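Local coordinates for protein UDP-galactopyranose mutase (Deinococcus radiodurans, PDB 3HDQ) that probably interconverts UDP-galactopyranose and UDP-galactofuranose with a bound flavin, and here holds both FAD and its sugar-nucleotide substrate, at residues A[79-83]-A[278-282]; A[121-125]-A[206-210]; A[288-294]-A[306-312]; A[333-338]-A[364-370]. One frame throughout, in Å; residues are numbered along the deposited sequence.

Contact 1 (A[79-83]-A[278-282]); sequences IHPYG and EFRHE
Ile79, at the end of strand 78-79, lays its CD1 methyl against the imidazole of His281, 4.1 Å from ND1; this begins the packing of a short loop on strand 274-284, an outer strand of the mixed sheet. His80 then starts a type I turn that ends at Gly83. Its ring leads off to the backbone of His85, but its carbonyl O stays at the edge of the His281 ring. The next carbonyl does more: His281 NE2 donates to Pro81 O over 3.1 Å, with the acceptor in the imidazole plane, and the same oxygen lies over one face of Phe279. Onto that face Tyr82 sets its CA, 3.8 Å from the ring centroid, a CH-pi contact, while its hydroxyl bonds to His63 and the residue helps line the FAD pocket. Gly83 N closes the turn, 3.5 Å from Phe279 CE2. Were Phe279 replaced by an alanine, Tyr82 CA would probably lose its aromatic support and a gap open beside Pro81 O. The chemistry implies that NE2 of His281 carries a proton, and that two strand residues hold a flavin-lining turn mostly by its backbone.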
# COMPACT_ATOMS: atom_id res chain seq x y z
N ILE A 79 5.30 9.62 4.33
CA ILE A 79 4.60 10.92 4.27
C ILE A 79 3.08 10.78 4.39
O ILE A 79 2.53 9.67 4.31
CB ILE A 79 4.83 11.63 2.94
CG1 ILE A 79 4.19 10.81 1.81
CG2 ILE A 79 6.32 11.87 2.72
CD1 ILE A 79 4.11 11.49 0.49
N HIS A 80 2.42 11.91 4.57
CA HIS A 80 0.95 11.97 4.51
C HIS A 80 0.54 12.75 3.27
O HIS A 80 0.65 13.98 3.23
CB HIS A 80 0.37 12.63 5.75
CG HIS A 80 0.89 12.07 7.04
ND1 HIS A 80 0.57 12.61 8.27
CD2 HIS A 80 1.70 11.01 7.29
CE1 HIS A 80 1.17 11.91 9.22
NE2 HIS A 80 1.86 10.94 8.65
N PRO A 81 0.06 12.05 2.24
CA PRO A 81 -0.28 12.75 0.99
C PRO A 81 -1.29 13.89 1.18
O PRO A 81 -1.24 14.84 0.40
CB PRO A 81 -0.89 11.64 0.11
CG PRO A 81 -0.31 10.36 0.66
CD PRO A 81 -0.15 10.59 2.15
N TYR A 82 -2.15 13.82 2.19
CA TYR A 82 -3.19 14.85 2.36
C TYR A 82 -2.96 15.79 3.54
O TYR A 82 -3.92 16.24 4.19
CB TYR A 82 -4.59 14.22 2.49
CG TYR A 82 -4.88 13.21 1.42
CD1 TYR A 82 -4.72 11.85 1.65
CD2 TYR A 82 -5.32 13.62 0.16
CE1 TYR A 82 -4.97 10.92 0.66
CE2 TYR A 82 -5.59 12.69 -0.84
CZ TYR A 82 -5.40 11.34 -0.59
OH TYR A 82 -5.66 10.41 -1.57
N GLY A 83 -1.70 16.09 3.83
CA GLY A 83 -1.37 17.00 4.91
C GLY A 83 -1.08 16.27 6.21
O GLY A 83 -1.47 15.13 6.39
N GLU A 278 -4.68 22.26 -1.85
CA GLU A 278 -3.71 21.72 -2.79
C GLU A 278 -2.40 21.51 -2.06
O GLU A 278 -1.92 22.39 -1.36
CB GLU A 278 -3.52 22.64 -3.98
CG GLU A 278 -2.42 22.18 -4.92
CD GLU A 278 -1.99 23.26 -5.90
OE1 GLU A 278 -2.76 24.22 -6.09
OE2 GLU A 278 -0.89 23.14 -6.46
N PHE A 279 -1.82 20.33 -2.22
CA PHE A 279 -0.60 19.97 -1.50
C PHE A 279 0.58 19.95 -2.43
O PHE A 279 0.54 19.32 -3.48
CB PHE A 279 -0.75 18.59 -0.86
CG PHE A 279 -1.98 18.43 -0.01
CD1 PHE A 279 -3.13 17.86 -0.53
CD2 PHE A 279 -1.99 18.87 1.30
CE1 PHE A 279 -4.27 17.71 0.24
CE2 PHE A 279 -3.12 18.73 2.09
CZ PHE A 279 -4.27 18.15 1.56
N ARG A 280 1.65 20.65 -2.06
CA ARG A 280 2.88 20.56 -2.82
C ARG A 280 3.97 19.89 -2.00
O ARG A 280 4.46 20.42 -1.00
CB ARG A 280 3.30 21.92 -3.38
CG ARG A 280 2.48 22.30 -4.60
CD ARG A 280 2.73 23.71 -5.07
NE ARG A 280 1.53 24.26 -5.69
CZ ARG A 280 1.45 25.48 -6.21
NH1 ARG A 280 2.51 26.29 -6.19
NH2 ARG A 280 0.31 25.89 -6.75
N HIS A 281 4.32 18.68 -2.42
CA HIS A 281 5.32 17.85 -1.75
C HIS A 281 6.73 18.09 -2.29
O HIS A 281 6.92 18.24 -3.50
CB HIS A 281 4.95 16.37 -1.90
CG HIS A 281 3.71 15.99 -1.16
ND1 HIS A 281 3.72 15.56 0.16
CD2 HIS A 281 2.41 15.97 -1.55
CE1 HIS A 281 2.48 15.30 0.54
NE2 HIS A 281 1.67 15.54 -0.47
N GLU A 282 7.71 18.13 -1.40
CA GLU A 282 9.10 18.31 -1.81
C GLU A 282 10.02 17.40 -0.99
O GLU A 282 9.75 17.12 0.17
CB GLU A 282 9.56 19.77 -1.65
CG GLU A 282 8.88 20.75 -2.61
CD GLU A 282 9.25 22.21 -2.34
OE1 GLU A 282 10.33 22.45 -1.73
OE2 GLU A 282 8.48 23.12 -2.74

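Contact 2 (A[121-125]-A[206-210]). With GDU (galactose-uridine-5'-diphosphate), chain K.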
# COMPACT_ATOMS: atom_id res chain seq x y z
N PRO A 121 5.84 30.43 19.36
CA PRO A 121 4.86 29.39 19.68
C PRO A 121 3.43 29.83 19.37
O PRO A 121 3.02 30.94 19.72
CB PRO A 121 5.02 29.20 21.20
CG PRO A 121 6.36 29.76 21.52
CD PRO A 121 6.60 30.86 20.55
N ILE A 122 2.69 28.94 18.71
CA ILE A 122 1.24 29.02 18.62
C ILE A 122 0.79 27.64 19.07
O ILE A 122 1.36 26.65 18.64
CB ILE A 122 0.76 29.33 17.18
CG1 ILE A 122 -0.76 29.40 17.09
CG2 ILE A 122 1.30 28.30 16.19
CD1 ILE A 122 -1.32 30.77 17.38
N PRO A 123 -0.20 27.56 19.98
CA PRO A 123 -1.01 28.59 20.63
C PRO A 123 -0.18 29.74 21.23
O PRO A 123 0.93 29.51 21.70
CB PRO A 123 -1.71 27.84 21.77
CG PRO A 123 -1.69 26.44 21.38
CD PRO A 123 -0.46 26.22 20.55
N ILE A 124 -0.73 30.95 21.21
CA ILE A 124 -0.10 32.08 21.88
C ILE A 124 0.08 31.75 23.36
O ILE A 124 -0.86 31.31 24.02
CB ILE A 124 -0.97 33.36 21.75
CG1 ILE A 124 -1.09 33.78 20.28
CG2 ILE A 124 -0.40 34.49 22.63
CD1 ILE A 124 -1.92 35.02 20.04
N ASN A 125 1.30 31.95 23.87
CA ASN A 125 1.56 31.76 25.30
C ASN A 125 2.46 32.84 25.90
O ASN A 125 2.80 33.82 25.23
CB ASN A 125 2.12 30.36 25.58
CG ASN A 125 3.56 30.19 25.13
OD1 ASN A 125 4.24 31.16 24.77
ND2 ASN A 125 4.04 28.95 25.16
N ASP A 206 3.40 26.36 28.12
CA ASP A 206 3.22 25.14 27.34
C ASP A 206 3.30 25.48 25.85
O ASP A 206 2.58 26.36 25.36
CB ASP A 206 1.87 24.51 27.67
CG ASP A 206 1.73 23.08 27.15
OD1 ASP A 206 2.46 22.70 26.20
OD2 ASP A 206 0.88 22.34 27.68
N ASN A 207 4.18 24.80 25.13
CA ASN A 207 4.31 25.07 23.71
C ASN A 207 3.78 23.94 22.83
O ASN A 207 3.93 24.00 21.61
CB ASN A 207 5.75 25.42 23.34
CG ASN A 207 6.70 24.23 23.49
OD1 ASN A 207 6.37 23.25 24.15
ND2 ASN A 207 7.89 24.34 22.89
N ARG A 208 3.17 22.91 23.44
CA ARG A 208 2.52 21.87 22.64
C ARG A 208 1.29 22.44 21.94
O ARG A 208 0.60 23.31 22.47
CB ARG A 208 2.05 20.70 23.49
CG ARG A 208 3.14 19.98 24.24
CD ARG A 208 2.72 19.96 25.68
NE ARG A 208 2.12 18.70 26.08
CZ ARG A 208 1.22 18.60 27.04
NH1 ARG A 208 0.80 19.69 27.67
NH2 ARG A 208 0.74 17.41 27.36
N TYR A 209 1.02 21.93 20.76
CA TYR A 209 -0.15 22.37 20.04
C TYR A 209 -1.39 21.79 20.69
O TYR A 209 -2.46 22.39 20.64
CB TYR A 209 -0.04 21.99 18.58
CG TYR A 209 -0.86 22.86 17.69
CD1 TYR A 209 -0.55 24.20 17.52
CD2 TYR A 209 -1.96 22.35 17.01
CE1 TYR A 209 -1.30 25.00 16.70
CE2 TYR A 209 -2.71 23.13 16.19
CZ TYR A 209 -2.39 24.46 16.03
OH TYR A 209 -3.16 25.23 15.21
N PHE A 210 -1.24 20.61 21.31
CA PHE A 210 -2.34 19.97 22.02
C PHE A 210 -1.93 19.68 23.44
O PHE A 210 -0.76 19.35 23.70
CB PHE A 210 -2.72 18.63 21.37
CG PHE A 210 -2.86 18.70 19.88
CD1 PHE A 210 -1.93 18.10 19.05
CD2 PHE A 210 -3.92 19.38 19.31
CE1 PHE A 210 -2.05 18.17 17.68
CE2 PHE A 210 -4.05 19.45 17.92
CZ PHE A 210 -3.11 18.84 17.10
N1 GDU K . -5.62 29.55 13.24
C2 GDU K . -4.93 30.57 13.01
N3 GDU K . -3.70 30.87 13.01
C4 GDU K . -2.91 29.83 13.34
C5 GDU K . -3.56 28.54 13.65
C6 GDU K . -4.90 28.45 13.58
O2 GDU K . -5.73 31.68 12.63
O4 GDU K . -1.69 29.95 13.36
C1D GDU K . -7.05 29.51 13.12
C2D GDU K . -7.67 29.31 11.71
O2D GDU K . -8.97 29.87 11.61
C3D GDU K . -7.67 27.80 11.61
C4D GDU K . -8.23 27.48 13.00
O4D GDU K . -7.66 28.44 13.88
O3D GDU K . -8.49 27.36 10.54
C5D GDU K . -8.18 26.02 13.42
O5D GDU K . -6.77 25.72 13.48
PA GDU K . -6.19 24.27 13.17
O1A GDU K . -4.77 24.24 13.63
O2A GDU K . -6.97 23.29 13.94
O3A GDU K . -6.18 24.00 11.60
PB GDU K . -6.25 22.54 10.99
O1B GDU K . -6.24 22.85 9.54
O2B GDU K . -7.48 21.76 11.26
O3B GDU K . -4.95 21.65 11.27
C1' GDU K . -4.68 20.24 11.20
C2' GDU K . -5.13 19.58 12.52
C3' GDU K . -4.53 20.44 13.66
C4' GDU K . -2.98 20.25 13.63
C5' GDU K . -2.48 20.55 12.19
C6' GDU K . -1.00 20.12 11.95
O2' GDU K . -6.56 19.44 12.59
O3' GDU K . -5.12 20.05 14.91
O4' GDU K . -2.69 18.89 14.02
O5' GDU K . -3.25 20.08 11.05
O6' GDU K . -0.07 21.23 12.05
O HOH W 1 2.45 24.16 19.24
O HOH W 2 2.23 27.04 22.06
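Tyr209 and Pro123 cross obliquely where a cis-proline loop segment, leaving strand 118-122, packs on the loop before strand 214-218. With the peptide before it cis, Pro123 lies with CD 3.6 Å from Tyr209 CD1, and the same methylene also touches the carbonyl of Arg208. Beside it the Ile122 carbonyl meets the tyrosine ring at its edge, with O 3.3 Å from CD1, so the ring is flanked by backbone as well as by the proline. With CG turned away from the backbone N (chi1 -156°), the Tyr209 ring reaches past the proline into the substrate pocket, where Phe210 also brings its ring edge to the galactose, CZ lying 3.1 Å from O4' of the ligand.

Asn125 secures the other end. It is the N-cap of helix 126-133: OD1 accepts from the backbone N of Thr128, while ND2 donates to Asp206 O over 3.0 Å at 157°. The acceptor lies near the amide plane, yet ND2 stands well above the plane of the Asp206 carbonyl. Gripped at both its oxygen and its nitrogen, the amide is probably fixed against flipping, and it ties the helix start to the loop. Between these two ends, one water sits 2.8 Å from Ile122 O, near Asn207 O as well, and another donates to Pro123 O. Asp206 and Arg208 form a salt bridge within their own loop. At the substrate end, Tyr209 OH donates to O1A of the UDP-galactose diphosphate over 2.5 Å, a distance short enough for its exact length to be doubtful.

Contact 3 (A[288-294]-A[306-312]). With GDU (galactose-uridine-5'-diphosphate), chain K.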
# COMPACT_ATOMS: atom_id res chain seq x y z
N GLN A 288 17.25 17.59 7.89
CA GLN A 288 16.23 18.36 8.57
C GLN A 288 16.11 19.75 7.99
O GLN A 288 17.10 20.46 7.87
CB GLN A 288 16.54 18.47 10.05
CG GLN A 288 15.53 19.29 10.81
CD GLN A 288 15.63 19.06 12.30
OE1 GLN A 288 15.72 17.92 12.75
NE2 GLN A 288 15.60 20.14 13.07
N LEU A 289 14.90 20.12 7.64
CA LEU A 289 14.64 21.41 7.04
C LEU A 289 14.08 22.38 8.07
O LEU A 289 14.41 23.56 8.06
CB LEU A 289 13.66 21.26 5.88
CG LEU A 289 13.58 22.46 4.94
CD1 LEU A 289 14.94 22.68 4.30
CD2 LEU A 289 12.53 22.20 3.89
N LEU A 290 13.21 21.89 8.94
CA LEU A 290 12.47 22.76 9.85
C LEU A 290 12.88 22.48 11.28
O LEU A 290 13.34 21.38 11.57
CB LEU A 290 10.96 22.55 9.72
CG LEU A 290 10.28 22.63 8.35
CD1 LEU A 290 8.75 22.42 8.47
CD2 LEU A 290 10.57 23.95 7.67
N PRO A 291 12.68 23.45 12.17
CA PRO A 291 12.93 23.27 13.60
C PRO A 291 11.82 22.50 14.34
O PRO A 291 12.13 21.96 15.39
CB PRO A 291 13.04 24.71 14.13
CG PRO A 291 12.30 25.55 13.15
CD PRO A 291 12.37 24.85 11.82
N THR A 292 10.59 22.46 13.84
CA THR A 292 9.53 21.63 14.45
C THR A 292 8.73 20.94 13.36
O THR A 292 9.00 21.14 12.18
CB THR A 292 8.46 22.42 15.24
OG1 THR A 292 8.18 23.66 14.56
CG2 THR A 292 8.88 22.70 16.64
N GLY A 293 7.70 20.20 13.77
CA GLY A 293 6.82 19.51 12.84
C GLY A 293 6.16 20.40 11.81
O GLY A 293 6.12 20.07 10.62
N THR A 294 5.66 21.55 12.25
CA THR A 294 4.95 22.46 11.36
C THR A 294 5.26 23.92 11.67
O THR A 294 5.28 24.33 12.83
CB THR A 294 3.41 22.25 11.48
OG1 THR A 294 3.08 20.89 11.13
CG2 THR A 294 2.65 23.20 10.57
N VAL A 306 3.98 24.72 6.31
CA VAL A 306 4.87 23.67 5.84
C VAL A 306 5.05 22.69 6.97
O VAL A 306 5.28 23.09 8.11
CB VAL A 306 6.30 24.16 5.58
CG1 VAL A 306 6.94 23.37 4.43
CG2 VAL A 306 6.35 25.64 5.37
N SER A 307 5.00 21.40 6.66
CA SER A 307 5.21 20.37 7.65
C SER A 307 6.31 19.43 7.20
O SER A 307 6.50 19.21 5.99
CB SER A 307 3.91 19.61 7.93
OG SER A 307 2.92 20.50 8.42
N GLU A 308 7.05 18.89 8.17
CA GLU A 308 8.18 18.00 7.89
C GLU A 308 7.96 16.67 8.58
O GLU A 308 8.02 16.58 9.81
CB GLU A 308 9.50 18.63 8.36
CG GLU A 308 10.73 17.83 7.99
CD GLU A 308 12.03 18.53 8.38
OE1 GLU A 308 13.10 18.13 7.88
OE2 GLU A 308 11.96 19.48 9.19
N PHE A 309 7.70 15.65 7.78
CA PHE A 309 7.16 14.40 8.29
C PHE A 309 8.04 13.65 9.27
O PHE A 309 7.52 12.99 10.17
CB PHE A 309 6.74 13.52 7.12
CG PHE A 309 5.56 14.07 6.39
CD1 PHE A 309 5.68 14.53 5.09
CD2 PHE A 309 4.32 14.17 7.03
CE1 PHE A 309 4.59 15.05 4.43
CE2 PHE A 309 3.23 14.70 6.37
CZ PHE A 309 3.36 15.15 5.08
N LYS A 310 9.36 13.75 9.12
CA LYS A 310 10.26 13.02 10.01
C LYS A 310 10.10 13.45 11.47
O LYS A 310 10.31 12.65 12.38
CB LYS A 310 11.72 13.12 9.56
CG LYS A 310 12.06 12.26 8.34
CD LYS A 310 13.37 12.73 7.69
CE LYS A 310 14.60 12.36 8.51
NZ LYS A 310 15.85 12.91 7.90
N HIS A 311 9.72 14.71 11.70
CA HIS A 311 9.44 15.16 13.06
C HIS A 311 8.27 14.35 13.61
O HIS A 311 8.24 14.00 14.79
CB HIS A 311 9.07 16.65 13.11
CG HIS A 311 10.22 17.59 12.90
ND1 HIS A 311 11.07 17.98 13.91
CD2 HIS A 311 10.63 18.26 11.79
CE1 HIS A 311 11.96 18.83 13.44
NE2 HIS A 311 11.72 19.01 12.15
N ILE A 312 7.30 14.08 12.75
CA ILE A 312 6.05 13.47 13.17
C ILE A 312 6.14 11.95 13.25
O ILE A 312 5.62 11.34 14.18
CB ILE A 312 4.89 13.90 12.24
CG1 ILE A 312 4.76 15.43 12.23
CG2 ILE A 312 3.60 13.25 12.68
CD1 ILE A 312 4.20 16.04 10.91
N1 GDU K . -5.62 29.55 13.24
C2 GDU K . -4.93 30.57 13.01
N3 GDU K . -3.70 30.87 13.01
C4 GDU K . -2.91 29.83 13.34
C5 GDU K . -3.56 28.54 13.65
C6 GDU K . -4.90 28.45 13.58
O2 GDU K . -5.73 31.68 12.63
O4 GDU K . -1.69 29.95 13.36
C1D GDU K . -7.05 29.51 13.12
C2D GDU K . -7.67 29.31 11.71
O2D GDU K . -8.97 29.87 11.61
C3D GDU K . -7.67 27.80 11.61
C4D GDU K . -8.23 27.48 13.00
O4D GDU K . -7.66 28.44 13.88
O3D GDU K . -8.49 27.36 10.54
C5D GDU K . -8.18 26.02 13.42
O5D GDU K . -6.77 25.72 13.48
PA GDU K . -6.19 24.27 13.17
O1A GDU K . -4.77 24.24 13.63
O2A GDU K . -6.97 23.29 13.94
O3A GDU K . -6.18 24.00 11.60
PB GDU K . -6.25 22.54 10.99
O1B GDU K . -6.24 22.85 9.54
O2B GDU K . -7.48 21.76 11.26
O3B GDU K . -4.95 21.65 11.27
C1' GDU K . -4.68 20.24 11.20
C2' GDU K . -5.13 19.58 12.52
C3' GDU K . -4.53 20.44 13.66
C4' GDU K . -2.98 20.25 13.63
C5' GDU K . -2.48 20.55 12.19
C6' GDU K . -1.00 20.12 11.95
O2' GDU K . -6.56 19.44 12.59
O3' GDU K . -5.12 20.05 14.91
O4' GDU K . -2.69 18.89 14.02
O5' GDU K . -3.25 20.08 11.05
O6' GDU K . -0.07 21.23 12.05
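The imidazole of His311 carries the Thr292-Gly293 peptide on one face, with Thr292 C 3.6 Å above the plane over the ring centre, and meets Leu290 O at its edge. This is a loop wrapped over a strand-to-helix junction, beside an antiparallel bridge that pairs Thr294 with Ser307. At the edge, His311 NE2 donates to Leu290 O over 2.9 Å, although the ring nitrogen stands above the plane of that carbonyl. The Gln288 side chain crosses His311 at about a right angle, its amide plane 55° from the imidazole. A second flat group, the Glu308 carboxylate, takes two successive backbone amides: Leu289 N reaches OE1 on the syn side at 2.7 Å, and Leu290 N reaches OE2 from above the plane, also at 2.7 Å. The extended glutamate chain, with CG anti to the backbone N (chi1 -175°), carries the charge out to them. A leucine in place of His311 would probably leave the Leu290 carbonyl without its NE2 donor and the peptide without its flat bed. Glu308 N bonds to Gly293 O in the carbonyl plane. On the sheet face they share, Thr294 OG1 and Ser307 OG make a 2.7 Å hydrogen bond, and the threonine hydroxyl adds a weak one, 3.3 Å, to galactose O6'.

Contact 4 (A[333-338]-A[364-370]); sequences PYYPVP and RLATYRY. With GDU (galactose-uridine-5'-diphosphate), chain K.
Pro336 CB sits over the centre of the Tyr368 ring, 3.5 Å from its centroid and 11° off the normal, a CH-pi contact next to a classic beta bulge formed by Tyr334 and Tyr335 opposite Arg275. This is the close-packed part. Just beyond the proline, Val337 N donates to Tyr368 OH at 3.2 Å in a nearly straight bond, and that hydroxyl also bonds to Pro273 O. At the proline's CD, Arg364, bent at its third torsion (chi3 -82°), sends NH1 in its own guanidinium plane to Tyr334 O over 2.5 Å. The same NH1 lies over one face of Tyr335, while the Arg364 backbone N binds an FAD phosphate oxygen. Leu365 rests CD2 on Pro333 O at 3.7 Å.

The opposing margin is looser: Pro338 CG stays 4.4 Å from Tyr370 CD2, and the exposed Arg369 points away. Toward the ligand the contact tightens again. Tyr335 and Tyr370 form an offset edge-to-face pair, planes at 89°, the edge of Tyr335 turned to the face of Tyr370. Their hydroxyls divide one phosphate of UDP-galactose: Tyr335 OH donates to O1B at 2.8 Å and Tyr370 OH to O2B at 2.8 Å.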
# COMPACT_ATOMS: atom_id res chain seq x y z
N PRO A 333 -13.46 17.80 -0.95
CA PRO A 333 -13.85 18.51 0.26
C PRO A 333 -13.07 17.98 1.46
O PRO A 333 -13.04 16.77 1.65
CB PRO A 333 -15.34 18.16 0.41
CG PRO A 333 -15.49 16.82 -0.26
CD PRO A 333 -14.40 16.72 -1.32
N TYR A 334 -12.44 18.87 2.23
CA TYR A 334 -11.70 18.48 3.43
C TYR A 334 -12.23 19.12 4.72
O TYR A 334 -12.09 18.55 5.80
CB TYR A 334 -10.21 18.82 3.31
CG TYR A 334 -9.48 18.13 2.17
CD1 TYR A 334 -8.74 18.86 1.26
CD2 TYR A 334 -9.54 16.75 2.01
CE1 TYR A 334 -8.08 18.26 0.22
CE2 TYR A 334 -8.87 16.13 0.97
CZ TYR A 334 -8.14 16.89 0.08
OH TYR A 334 -7.46 16.29 -0.97
N TYR A 335 -12.84 20.30 4.60
CA TYR A 335 -13.35 21.03 5.76
C TYR A 335 -14.78 21.50 5.54
O TYR A 335 -15.07 22.14 4.53
CB TYR A 335 -12.53 22.31 5.98
CG TYR A 335 -11.05 22.16 6.25
CD1 TYR A 335 -10.14 22.02 5.21
CD2 TYR A 335 -10.55 22.22 7.55
CE1 TYR A 335 -8.79 21.91 5.45
CE2 TYR A 335 -9.20 22.11 7.80
CZ TYR A 335 -8.32 21.96 6.75
OH TYR A 335 -6.98 21.85 6.99
N PRO A 336 -15.67 21.23 6.51
CA PRO A 336 -16.91 22.00 6.51
C PRO A 336 -16.56 23.45 6.82
O PRO A 336 -15.48 23.70 7.36
CB PRO A 336 -17.70 21.41 7.68
CG PRO A 336 -16.93 20.21 8.15
CD PRO A 336 -15.52 20.41 7.72
N VAL A 337 -17.45 24.38 6.49
CA VAL A 337 -17.21 25.81 6.71
C VAL A 337 -18.20 26.38 7.74
O VAL A 337 -19.21 26.97 7.37
CB VAL A 337 -17.31 26.58 5.38
CG1 VAL A 337 -16.96 28.05 5.57
CG2 VAL A 337 -16.41 25.94 4.33
N PRO A 338 -17.90 26.22 9.04
CA PRO A 338 -18.86 26.60 10.08
C PRO A 338 -19.16 28.11 10.08
O PRO A 338 -18.30 28.93 10.39
CB PRO A 338 -18.16 26.17 11.38
CG PRO A 338 -17.11 25.19 10.95
CD PRO A 338 -16.65 25.70 9.63
N ARG A 364 -16.69 13.30 9.33
CA ARG A 364 -16.52 14.74 9.13
C ARG A 364 -17.38 15.29 7.98
O ARG A 364 -18.07 16.30 8.15
CB ARG A 364 -15.05 15.12 8.92
CG ARG A 364 -14.87 16.57 8.52
CD ARG A 364 -13.43 16.95 8.10
NE ARG A 364 -12.58 17.21 9.25
CZ ARG A 364 -11.56 18.07 9.26
NH1 ARG A 364 -11.25 18.76 8.18
NH2 ARG A 364 -10.84 18.21 10.36
N LEU A 365 -17.34 14.63 6.82
CA LEU A 365 -18.01 15.14 5.62
C LEU A 365 -19.52 14.91 5.62
O LEU A 365 -20.29 15.78 5.23
CB LEU A 365 -17.43 14.49 4.37
CG LEU A 365 -15.92 14.68 4.24
CD1 LEU A 365 -15.43 14.04 2.95
CD2 LEU A 365 -15.61 16.17 4.27
N ALA A 366 -19.91 13.73 6.07
CA ALA A 366 -21.28 13.28 6.01
C ALA A 366 -22.18 13.97 7.04
O ALA A 366 -23.39 14.12 6.83
CB ALA A 366 -21.32 11.76 6.18
N THR A 367 -21.59 14.40 8.16
CA THR A 367 -22.36 15.09 9.20
C THR A 367 -21.92 16.53 9.34
O THR A 367 -22.34 17.23 10.26
CB THR A 367 -22.31 14.37 10.57
OG1 THR A 367 -20.99 14.43 11.13
CG2 THR A 367 -22.74 12.92 10.43
N TYR A 368 -21.07 16.98 8.42
CA TYR A 368 -20.66 18.39 8.36
C TYR A 368 -20.14 18.89 9.71
O TYR A 368 -20.56 19.94 10.21
CB TYR A 368 -21.83 19.26 7.86
CG TYR A 368 -21.41 20.53 7.14
CD1 TYR A 368 -20.72 20.46 5.94
CD2 TYR A 368 -21.72 21.78 7.65
CE1 TYR A 368 -20.34 21.60 5.27
CE2 TYR A 368 -21.34 22.94 6.99
CZ TYR A 368 -20.65 22.84 5.79
OH TYR A 368 -20.26 23.97 5.12
N ARG A 369 -19.22 18.13 10.28
CA ARG A 369 -18.65 18.47 11.57
C ARG A 369 -17.13 18.60 11.47
O ARG A 369 -16.47 17.75 10.89
CB ARG A 369 -19.06 17.44 12.62
CG ARG A 369 -20.55 17.52 12.94
CD ARG A 369 -20.96 16.53 14.01
NE ARG A 369 -22.41 16.38 14.11
CZ ARG A 369 -22.99 15.49 14.90
NH1 ARG A 369 -22.25 14.69 15.66
NH2 ARG A 369 -24.31 15.39 14.94
N TYR A 370 -16.58 19.69 12.02
CA TYR A 370 -15.14 19.95 11.97
C TYR A 370 -14.43 19.06 13.01
O TYR A 370 -13.94 19.55 14.03
CB TYR A 370 -14.86 21.45 12.22
CG TYR A 370 -13.47 21.99 11.88
CD1 TYR A 370 -12.38 21.14 11.70
CD2 TYR A 370 -13.24 23.36 11.79
CE1 TYR A 370 -11.11 21.63 11.41
CE2 TYR A 370 -11.96 23.87 11.51
CZ TYR A 370 -10.91 23.00 11.32
OH TYR A 370 -9.65 23.48 11.03
N1 GDU K . -5.62 29.55 13.24
C2 GDU K . -4.93 30.57 13.01
N3 GDU K . -3.70 30.87 13.01
C4 GDU K . -2.91 29.83 13.34
C5 GDU K . -3.56 28.54 13.65
C6 GDU K . -4.90 28.45 13.58
O2 GDU K . -5.73 31.68 12.63
O4 GDU K . -1.69 29.95 13.36
C1D GDU K . -7.05 29.51 13.12
C2D GDU K . -7.67 29.31 11.71
O2D GDU K . -8.97 29.87 11.61
C3D GDU K . -7.67 27.80 11.61
C4D GDU K . -8.23 27.48 13.00
O4D GDU K . -7.66 28.44 13.88
O3D GDU K . -8.49 27.36 10.54
C5D GDU K . -8.18 26.02 13.42
O5D GDU K . -6.77 25.72 13.48
PA GDU K . -6.19 24.27 13.17
O1A GDU K . -4.77 24.24 13.63
O2A GDU K . -6.97 23.29 13.94
O3A GDU K . -6.18 24.00 11.60
PB GDU K . -6.25 22.54 10.99
O1B GDU K . -6.24 22.85 9.54
O2B GDU K . -7.48 21.76 11.26
O3B GDU K . -4.95 21.65 11.27
C1' GDU K . -4.68 20.24 11.20
C2' GDU K . -5.13 19.58 12.52
C3' GDU K . -4.53 20.44 13.66
C4' GDU K . -2.98 20.25 13.63
C5' GDU K . -2.48 20.55 12.19
C6' GDU K . -1.00 20.12 11.95
O2' GDU K . -6.56 19.44 12.59
O3' GDU K . -5.12 20.05 14.91
O4' GDU K . -2.69 18.89 14.02
O5' GDU K . -3.25 20.08 11.05
O6' GDU K . -0.07 21.23 12.05

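Overall arrangement
All four contacts reach the six-stranded mixed sheet. Contact 2, the most buried, holds the far edge strand, 118-122, and stands apart; contact 1 holds the opposite edge strand, 274-284. Contact 1 touches contact 3, where His80 and Ile79 pack on Phe309, and contact 4, where Tyr82 and Phe279 meet the hydroxyl end of Tyr334. Chemistry follows place, yet one principle recurs: a side chain grips a backbone carbonyl. Contact 3, partly exposed at its outer loop, relies on a carboxylate and a histidine gripping backbone, whereas contact 4, nearest the centre of the chain, relies on prolines and tyrosines, with one arginine-to-carbonyl bond. Contacts 2, 3 and 4 meet different parts of UDP-galactose, and contacts 1 and 4 border the flavin.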